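Side-chain contacts in transcription initiation factor IIB (Methanocaldococcus vulcanius, PDB 5O9I), which probably excises itself from the host transcription factor IIB by protein splicing, being a compact mini-intein with the HINT fold: residues A[34-39]-A[46-51]; A[90-95]-A[166-171]; A[98-101]-A[106-109]. All coordinates share one frame; numbering follows the deposited sequence.

Interaction 1: A[34-39]-A[46-51]; sequences KNSKNV and EIARCK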
loop_
_atom_site.group_PDB
_atom_site.type_symbol
_atom_site.label_atom_id
_atom_site.label_comp_id
_atom_site.label_asym_id
_atom_site.label_seq_id
_atom_site.Cartn_x
_atom_site.Cartn_y
_atom_site.Cartn_z
ATOM N N LYS A 34 10.331 2.869 -16.854
ATOM C CA LYS A 34 11.302 2.506 -17.854
ATOM C C LYS A 34 10.724 2.603 -19.271
ATOM O O LYS A 34 11.430 3.093 -20.165
ATOM C CB LYS A 34 11.893 1.093 -17.611
ATOM C CG LYS A 34 13.314 0.879 -18.149
ATOM C CD LYS A 34 13.549 -0.405 -18.954
ATOM C CE LYS A 34 15.027 -0.543 -19.324
ATOM N NZ LYS A 34 15.289 -1.096 -20.690
ATOM N N ASN A 35 9.468 2.177 -19.488
ATOM C CA ASN A 35 8.907 2.197 -20.851
ATOM C C ASN A 35 7.775 3.167 -21.078
ATOM O O ASN A 35 6.971 2.982 -22.005
ATOM C CB ASN A 35 8.523 0.790 -21.361
ATOM C CG ASN A 35 7.782 -0.030 -20.368
ATOM O OD1 ASN A 35 7.037 0.470 -19.519
ATOM N ND2 ASN A 35 7.969 -1.341 -20.479
ATOM N N SER A 36 7.713 4.231 -20.277
ATOM C CA SER A 36 6.754 5.310 -20.538
ATOM C C SER A 36 7.359 6.281 -21.562
ATOM O O SER A 36 8.284 5.897 -22.289
ATOM C CB SER A 36 6.353 5.990 -19.234
ATOM O OG SER A 36 7.252 7.030 -18.907
ATOM N N LYS A 37 6.838 7.496 -21.639
ATOM C CA LYS A 37 7.425 8.504 -22.531
ATOM C C LYS A 37 7.808 9.836 -21.871
ATOM O O LYS A 37 8.770 10.485 -22.280
ATOM C CB LYS A 37 6.460 8.872 -23.669
ATOM C CG LYS A 37 5.795 7.752 -24.464
ATOM C CD LYS A 37 6.722 7.109 -25.461
ATOM C CE LYS A 37 6.005 5.983 -26.187
ATOM N NZ LYS A 37 6.879 4.792 -26.212
ATOM N N ASN A 38 6.969 10.295 -20.961
ATOM C CA ASN A 38 7.213 11.539 -20.236
ATOM C C ASN A 38 7.205 11.349 -18.714
ATOM O O ASN A 38 6.276 11.762 -18.002
ATOM C CB ASN A 38 6.197 12.610 -20.670
ATOM C CG ASN A 38 6.215 12.858 -22.169
ATOM O OD1 ASN A 38 7.271 12.852 -22.800
ATOM N ND2 ASN A 38 5.038 13.061 -22.744
ATOM N N VAL A 39 8.285 10.760 -18.214
ATOM C CA VAL A 39 8.544 10.668 -16.760
ATOM C C VAL A 39 8.823 12.064 -16.226
ATOM O O VAL A 39 9.458 12.870 -16.905
ATOM C CB VAL A 39 9.775 9.771 -16.475
ATOM C CG1 VAL A 39 10.242 9.871 -15.030
ATOM C CG2 VAL A 39 9.458 8.335 -16.835
ATOM N N GLU A 46 10.575 10.495 -8.797
ATOM C CA GLU A 46 10.204 10.318 -10.185
ATOM C C GLU A 46 8.765 9.834 -10.318
ATOM O O GLU A 46 8.354 8.961 -9.586
ATOM C CB GLU A 46 11.076 9.268 -10.786
ATOM C CG GLU A 46 12.519 9.619 -10.889
ATOM C CD GLU A 46 13.245 8.442 -11.478
ATOM O OE1 GLU A 46 13.352 8.363 -12.723
ATOM O OE2 GLU A 46 13.596 7.556 -10.673
ATOM N N ILE A 47 8.011 10.452 -11.223
ATOM C CA ILE A 47 6.592 10.171 -11.423
ATOM C C ILE A 47 6.281 9.870 -12.879
ATOM O O ILE A 47 6.826 10.515 -13.786
ATOM C CB ILE A 47 5.746 11.371 -11.005
ATOM C CG1 ILE A 47 5.901 11.597 -9.503
ATOM C CG2 ILE A 47 4.277 11.196 -11.348
ATOM C CD1 ILE A 47 6.866 12.705 -9.212
ATOM N N ALA A 48 5.393 8.909 -13.107
ATOM C CA ALA A 48 4.980 8.558 -14.459
ATOM C C ALA A 48 3.532 8.153 -14.517
ATOM O O ALA A 48 3.010 7.522 -13.606
ATOM C CB ALA A 48 5.860 7.441 -15.034
ATOM N N ARG A 49 2.877 8.523 -15.605
ATOM C CA ARG A 49 1.490 8.209 -15.805
ATOM C C ARG A 49 1.439 6.772 -16.255
ATOM O O ARG A 49 2.333 6.339 -16.940
ATOM C CB ARG A 49 0.864 9.138 -16.843
ATOM C CG ARG A 49 -0.626 9.268 -16.647
ATOM C CD ARG A 49 -1.314 9.872 -17.853
ATOM N NE ARG A 49 -1.191 9.063 -19.067
ATOM C CZ ARG A 49 -1.874 7.949 -19.342
ATOM N NH1 ARG A 49 -2.767 7.438 -18.493
ATOM N NH2 ARG A 49 -1.667 7.331 -20.499
ATOM N N CYS A 50 0.419 6.030 -15.824
ATOM C CA CYS A 50 0.205 4.655 -16.306
ATOM C C CYS A 50 -1.244 4.418 -16.660
ATOM O O CYS A 50 -2.131 5.171 -16.296
ATOM C CB CYS A 50 0.723 3.605 -15.317
ATOM S SG CYS A 50 0.111 3.722 -13.633
ATOM N N LYS A 51 -1.443 3.372 -17.439
ATOM C CA LYS A 51 -2.706 3.091 -18.119
ATOM C C LYS A 51 -2.917 1.588 -18.073
ATOM O O LYS A 51 -1.960 0.843 -17.916
ATOM C CB LYS A 51 -2.540 3.549 -19.569
ATOM C CG LYS A 51 -3.779 3.569 -20.481
ATOM C CD LYS A 51 -3.386 3.452 -21.952
ATOM C CE LYS A 51 -3.605 4.741 -22.752
ATOM N NZ LYS A 51 -2.860 4.714 -24.040
#
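Val39 and Ser36 meet Ala48, with Ile47 and Glu46 beside it, in a small, mostly apolar surface contact: the loop that follows helix 25-34 lies against strand 46-49, an outermost strand of an antiparallel four-stranded sheet. The two segments come nearest where Val39 CA is 4.7 Å from Ala48 CA, yet no hydrogen bond joins them. Instead Val39 CA approaches the carbonyl oxygen Ile47 O at 3.4 Å in a CA-H...O contact, with an angle of 130° at the hydrogen.

The two branches of Val39 divide the work. Val39 CG1 stands opposite the backbone N (chi1 169°), which brings it to 3.7 Å from Ile47 O and, more loosely, to 4.2 Å from Glu46 OE1. Val39 CG2 takes the other direction and rests on the methyl group Ala48 CB at 4.1 Å. That same methyl is met from the Ser36 side, where Ser36 OG lies 4.1 Å from Ala48 CB; the hydroxyl makes a weak hydrogen bond back to Ile33 O in the last turn of the helix. The side chains of Val39 and Ala48 also touch Ile33, so helix, loop and strand meet here.

Glu46 only grazes the valine. Its chain runs extended beyond CG, and the carboxylate has its main partner in Arg74 of the adjacent strand 71-76, where OE2 forms a salt bridge with NE.

Between 34-39 and 46-51 themselves the chemistry is therefore that of ordinary, light apolar contact: a valine and an alanine provide the surface, and one backbone carbonyl receives a weak C-H donor. Backbone hydrogen bonding of Ile47 with Arg40, the next residue of the loop, adds a polar tie beside it.

Interaction 2: A[90-95]-A[166-171]; sequences KVRVTG and EPTNGY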
loop_
_atom_site.group_PDB
_atom_site.type_symbol
_atom_site.label_atom_id
_atom_site.label_comp_id
_atom_site.label_asym_id
_atom_site.label_seq_id
_atom_site.Cartn_x
_atom_site.Cartn_y
_atom_site.Cartn_z
ATOM N N LYS A 90 3.288 -9.278 7.691
ATOM C CA LYS A 90 4.059 -8.064 7.704
ATOM C C LYS A 90 4.189 -7.372 6.365
ATOM O O LYS A 90 3.979 -7.953 5.305
ATOM C CB LYS A 90 5.437 -8.347 8.278
ATOM C CG LYS A 90 6.015 -9.614 7.756
ATOM C CD LYS A 90 7.367 -9.997 8.320
ATOM C CE LYS A 90 7.712 -11.400 7.839
ATOM N NZ LYS A 90 9.187 -11.570 7.652
ATOM N N VAL A 91 4.559 -6.101 6.458
ATOM C CA VAL A 91 4.802 -5.260 5.308
ATOM C C VAL A 91 5.892 -4.269 5.683
ATOM O O VAL A 91 6.004 -3.895 6.862
ATOM C CB VAL A 91 3.506 -4.520 4.941
ATOM C CG1 VAL A 91 3.075 -3.529 6.021
ATOM C CG2 VAL A 91 3.613 -3.820 3.594
ATOM N N ARG A 92 6.695 -3.855 4.699
ATOM C CA ARG A 92 7.716 -2.844 4.939
ATOM C C ARG A 92 7.315 -1.529 4.280
ATOM O O ARG A 92 7.091 -1.487 3.071
ATOM C CB ARG A 92 9.068 -3.282 4.395
ATOM C CG ARG A 92 9.520 -4.685 4.814
ATOM C CD ARG A 92 10.976 -4.742 5.224
ATOM N NE ARG A 92 11.692 -5.817 4.506
ATOM C CZ ARG A 92 12.929 -5.729 3.983
ATOM N NH1 ARG A 92 13.662 -4.605 4.063
ATOM N NH2 ARG A 92 13.432 -6.786 3.344
ATOM N N VAL A 93 7.265 -0.464 5.063
ATOM C CA VAL A 93 6.853 0.829 4.546
ATOM C C VAL A 93 7.585 2.013 5.189
ATOM O O VAL A 93 8.272 1.868 6.183
ATOM C CB VAL A 93 5.338 1.020 4.731
ATOM C CG1 VAL A 93 4.572 0.271 3.669
ATOM C CG2 VAL A 93 4.905 0.559 6.119
ATOM N N THR A 94 7.409 3.179 4.583
ATOM C CA THR A 94 7.985 4.432 5.048
ATOM C C THR A 94 7.224 4.858 6.316
ATOM O O THR A 94 5.985 4.736 6.402
ATOM C CB THR A 94 7.881 5.481 3.905
ATOM O OG1 THR A 94 8.892 5.225 2.931
ATOM C CG2 THR A 94 8.018 6.861 4.356
ATOM N N GLY A 95 7.965 5.337 7.309
ATOM C CA GLY A 95 7.378 5.829 8.563
ATOM C C GLY A 95 6.490 7.048 8.438
ATOM O O GLY A 95 5.602 7.248 9.252
ATOM N N GLU A 166 16.518 -1.710 6.398
ATOM C CA GLU A 166 16.986 -1.079 5.181
ATOM C C GLU A 166 16.158 -1.522 3.998
ATOM O O GLU A 166 15.662 -2.636 3.961
ATOM C CB GLU A 166 18.488 -1.367 4.948
ATOM C CG GLU A 166 18.831 -2.695 4.237
ATOM C CD GLU A 166 20.287 -3.095 4.342
ATOM O OE1 GLU A 166 21.156 -2.197 4.502
ATOM O OE2 GLU A 166 20.550 -4.321 4.246
ATOM N N PRO A 167 16.014 -0.655 2.998
ATOM C CA PRO A 167 15.241 -0.954 1.797
ATOM C C PRO A 167 15.879 -1.745 0.677
ATOM O O PRO A 167 16.768 -1.233 0.003
ATOM C CB PRO A 167 14.987 0.417 1.222
ATOM C CG PRO A 167 16.115 1.221 1.709
ATOM C CD PRO A 167 16.236 0.779 3.111
ATOM N N THR A 168 15.287 -2.899 0.395
ATOM C CA THR A 168 15.618 -3.714 -0.766
ATOM C C THR A 168 15.419 -2.818 -2.019
ATOM O O THR A 168 14.439 -2.077 -2.064
ATOM C CB THR A 168 14.718 -4.988 -0.818
ATOM O OG1 THR A 168 13.734 -4.874 -1.851
ATOM C CG2 THR A 168 14.015 -5.340 0.537
ATOM N N ASN A 169 16.318 -2.873 -3.005
ATOM C CA ASN A 169 16.475 -1.826 -4.000
ATOM C C ASN A 169 16.181 -0.511 -3.311
ATOM O O ASN A 169 15.041 -0.086 -3.357
ATOM C CB ASN A 169 15.643 -2.068 -5.300
ATOM C CG ASN A 169 15.599 -0.842 -6.237
ATOM O OD1 ASN A 169 16.739 -0.046 -6.301
ATOM N ND2 ASN A 169 14.311 -0.561 -6.833
ATOM N N GLY A 170 17.170 0.101 -2.657
ATOM C CA GLY A 170 16.996 1.426 -2.016
ATOM C C GLY A 170 16.072 2.439 -2.696
ATOM O O GLY A 170 16.486 3.457 -3.167
ATOM N N TYR A 171 14.798 2.106 -2.780
ATOM C CA TYR A 171 13.793 2.882 -3.493
ATOM C C TYR A 171 12.512 2.480 -2.835
ATOM O O TYR A 171 12.291 1.294 -2.603
ATOM C CB TYR A 171 13.678 2.480 -4.982
ATOM C CG TYR A 171 14.254 3.424 -6.029
ATOM C CD1 TYR A 171 14.031 3.176 -7.371
ATOM C CD2 TYR A 171 14.990 4.575 -5.709
ATOM C CE1 TYR A 171 14.539 4.011 -8.358
ATOM C CE2 TYR A 171 15.493 5.416 -6.700
ATOM C CZ TYR A 171 15.238 5.146 -8.032
ATOM O OH TYR A 171 15.785 5.974 -9.010
#
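The backbones that carry Arg92 and its partners Glu166 and Thr168 stay well apart, with Arg92 CA and Pro167 CA nearest at 8.4 Å, and a single long side chain spans the gap from strand 89-93 to the loop between strands 154-162 and 171-176.

Arg92 leaves its strand toward the loop and does not reach over as a straight rod: the chain is bent at both chi2 (-136°) and chi3 (-129°), which carries the guanidinium over to two features of the loop at once. One is a backbone carbonyl, Glu166 O, placed at the edge of the guanidinium near its plane and 2.8 Å from Arg92 NH1. The other is a methyl group. Thr168 CG2 lies obliquely to the guanidinium, 3.2 Å from Arg92 NH2, a tight approach for a carbon and a nitrogen. With the methyl given to the arginine, the hydroxyl of the same threonine serves another neighbour, since Thr168 OG1 is hydrogen-bonded to Asp7 OD2 in strand 6-7.

Asp7 also touches the Arg92 side chain, while the backbone N of Arg92 is held by the carboxylate of Glu10. The carboxylate of Glu166 itself makes no contact with the arginine, for Glu166 OE2 is 6.9 Å from Arg92 NH1.

Across the two segments, then, the guanidinium end meets a carbonyl oxygen at its edge and a methyl obliquely, and not the carboxylate of Glu166. Asp7 beside it and Glu166 farther off probably make the surroundings favourable to the positive charge, in a contact that joins two remote parts of the chain at the surface.

Interaction 3: A[98-101]-A[106-109]; sequences SVFT and EVVP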
loop_
_atom_site.group_PDB
_atom_site.type_symbol
_atom_site.label_atom_id
_atom_site.label_comp_id
_atom_site.label_asym_id
_atom_site.label_seq_id
_atom_site.Cartn_x
_atom_site.Cartn_y
_atom_site.Cartn_z
ATOM N N SER A 98 1.056 6.331 5.504
ATOM C CA SER A 98 -0.043 6.044 6.391
ATOM C C SER A 98 -0.768 4.718 6.062
ATOM O O SER A 98 -0.861 4.306 4.906
ATOM C CB SER A 98 -0.994 7.258 6.372
ATOM O OG SER A 98 -0.721 8.065 5.197
ATOM N N VAL A 99 -1.222 4.056 7.122
ATOM C CA VAL A 99 -2.066 2.886 7.069
ATOM C C VAL A 99 -3.356 3.263 7.768
ATOM O O VAL A 99 -3.643 4.450 7.871
ATOM C CB VAL A 99 -1.388 1.666 7.713
ATOM C CG1 VAL A 99 -0.019 1.443 7.087
ATOM C CG2 VAL A 99 -1.284 1.808 9.225
ATOM N N PHE A 100 -4.165 2.301 8.191
ATOM C CA PHE A 100 -5.437 2.637 8.801
ATOM C C PHE A 100 -5.550 1.948 10.138
ATOM O O PHE A 100 -4.954 0.889 10.349
ATOM C CB PHE A 100 -6.609 2.191 7.948
ATOM C CG PHE A 100 -6.840 3.022 6.717
ATOM C CD1 PHE A 100 -6.145 2.748 5.524
ATOM C CD2 PHE A 100 -7.788 4.040 6.709
ATOM C CE1 PHE A 100 -6.379 3.488 4.375
ATOM C CE2 PHE A 100 -8.038 4.760 5.546
ATOM C CZ PHE A 100 -7.336 4.498 4.391
ATOM N N THR A 101 -6.333 2.544 11.021
ATOM C CA THR A 101 -6.627 1.937 12.291
ATOM C C THR A 101 -8.094 2.189 12.511
ATOM O O THR A 101 -8.758 2.798 11.671
ATOM C CB THR A 101 -5.746 2.508 13.440
ATOM O OG1 THR A 101 -5.888 1.691 14.598
ATOM C CG2 THR A 101 -6.120 3.980 13.780
ATOM N N GLU A 106 -14.933 3.409 12.963
ATOM C CA GLU A 106 -14.656 3.710 11.559
ATOM C C GLU A 106 -13.179 3.616 11.379
ATOM O O GLU A 106 -12.411 3.772 12.340
ATOM C CB GLU A 106 -15.148 5.104 11.163
ATOM C CG GLU A 106 -16.547 5.134 10.596
ATOM C CD GLU A 106 -17.030 6.543 10.416
ATOM O OE1 GLU A 106 -17.032 7.018 9.255
ATOM O OE2 GLU A 106 -17.386 7.191 11.432
ATOM N N VAL A 107 -12.783 3.323 10.153
ATOM C CA VAL A 107 -11.379 3.167 9.877
ATOM C C VAL A 107 -10.880 4.502 9.490
ATOM O O VAL A 107 -11.567 5.244 8.795
ATOM C CB VAL A 107 -11.081 2.121 8.791
ATOM C CG1 VAL A 107 -11.677 0.785 9.202
ATOM C CG2 VAL A 107 -11.579 2.591 7.408
ATOM N N VAL A 108 -9.659 4.786 9.905
ATOM C CA VAL A 108 -9.142 6.119 9.793
ATOM C C VAL A 108 -7.665 6.032 9.566
ATOM O O VAL A 108 -7.023 5.143 10.090
ATOM C CB VAL A 108 -9.474 6.931 11.085
ATOM C CG1 VAL A 108 -8.468 6.671 12.229
ATOM C CG2 VAL A 108 -9.578 8.388 10.758
ATOM N N PRO A 109 -7.117 6.964 8.797
ATOM C CA PRO A 109 -5.693 6.852 8.581
ATOM C C PRO A 109 -4.957 7.084 9.852
ATOM O O PRO A 109 -5.442 7.720 10.774
ATOM C CB PRO A 109 -5.378 7.989 7.601
ATOM C CG PRO A 109 -6.677 8.287 6.938
ATOM C CD PRO A 109 -7.705 8.053 7.996
#
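The Phe100 ring lies beside the backbone of the partner strand 106-109, with Val108 N at its edge and in its plane, while Val108 C, Pro109 N and Val107 CG2 approach it obliquely. Phe100 CD2 does most of the touching: it is 3.5 Å from Val108 C and 4.1 Å from Val107 CG2. Further along the ring, Phe100 CE2 rests 4.0 Å from Pro109 CG, the two side chains lying alongside each other. Phe100 CG sits opposite its own carbonyl carbon (chi1 -74°), a turn that lays the ring along the partner strand. Outside the two segments the ring meets Phe58 edge-to-face and the imidazole of His193 with the planes about 75° apart, so it stands within an aromatic group.

Beneath these side chains the strands run antiparallel, and Thr101 and Val108 form a hydrogen-bonded pair with two bonds. Thr101 N donates to Val108 O at 2.8 Å, in the carbonyl plane and fairly straight (163° at the hydrogen). The return bond, Val108 N to Thr101 O, has the same length. Their side chains leave on the same face, where Thr101 CG2 touches Val108 CG1 at 3.9 Å; the Thr101 hydroxyl is turned elsewhere, to Ile120 O.

Phe100 and Pro109 make the next, non-hydrogen-bonded pair, where the missing N-H of proline costs no bond to Phe100. Here CA-H...O contacts fill in, Pro109 CA coming 3.2 Å from Val99 O. After it, Val99 pairs with Ile110 by backbone bonding, and Ser98 with His193.

Two adjacent antiparallel strands, 98-103 and 106-111, joined by a short connection form a beta hairpin of the HINT fold, with hydrogen-bonded and non-hydrogen-bonded pairs alternating, and Phe100 on it packs against the C-terminal strand 190-193 of the intein.

How the interactions relate
Following the chain, interaction 1 comes first: it closes the short loop between helix 25-34 and strand 46-49 and is complete before interaction 2 opens. Interaction 2 closes a far longer loop, tying strand 89-93 to the loop that leads into strand 171-176, and interaction 3, which pairs the two hairpin strands, is nested inside it, beginning soon after residue 95. Interactions 1 and 2 touch at one point, where Tyr171 OH lies 3.2 Å from Glu46 OE2, probably a hydrogen bond. Interactions 1 and 3 sit on opposite sides of the chain's centre, about 17 Å apart at their nearest atoms. Interaction 1 ties the loop after helix 25-34 to the sheet of strand 46-49.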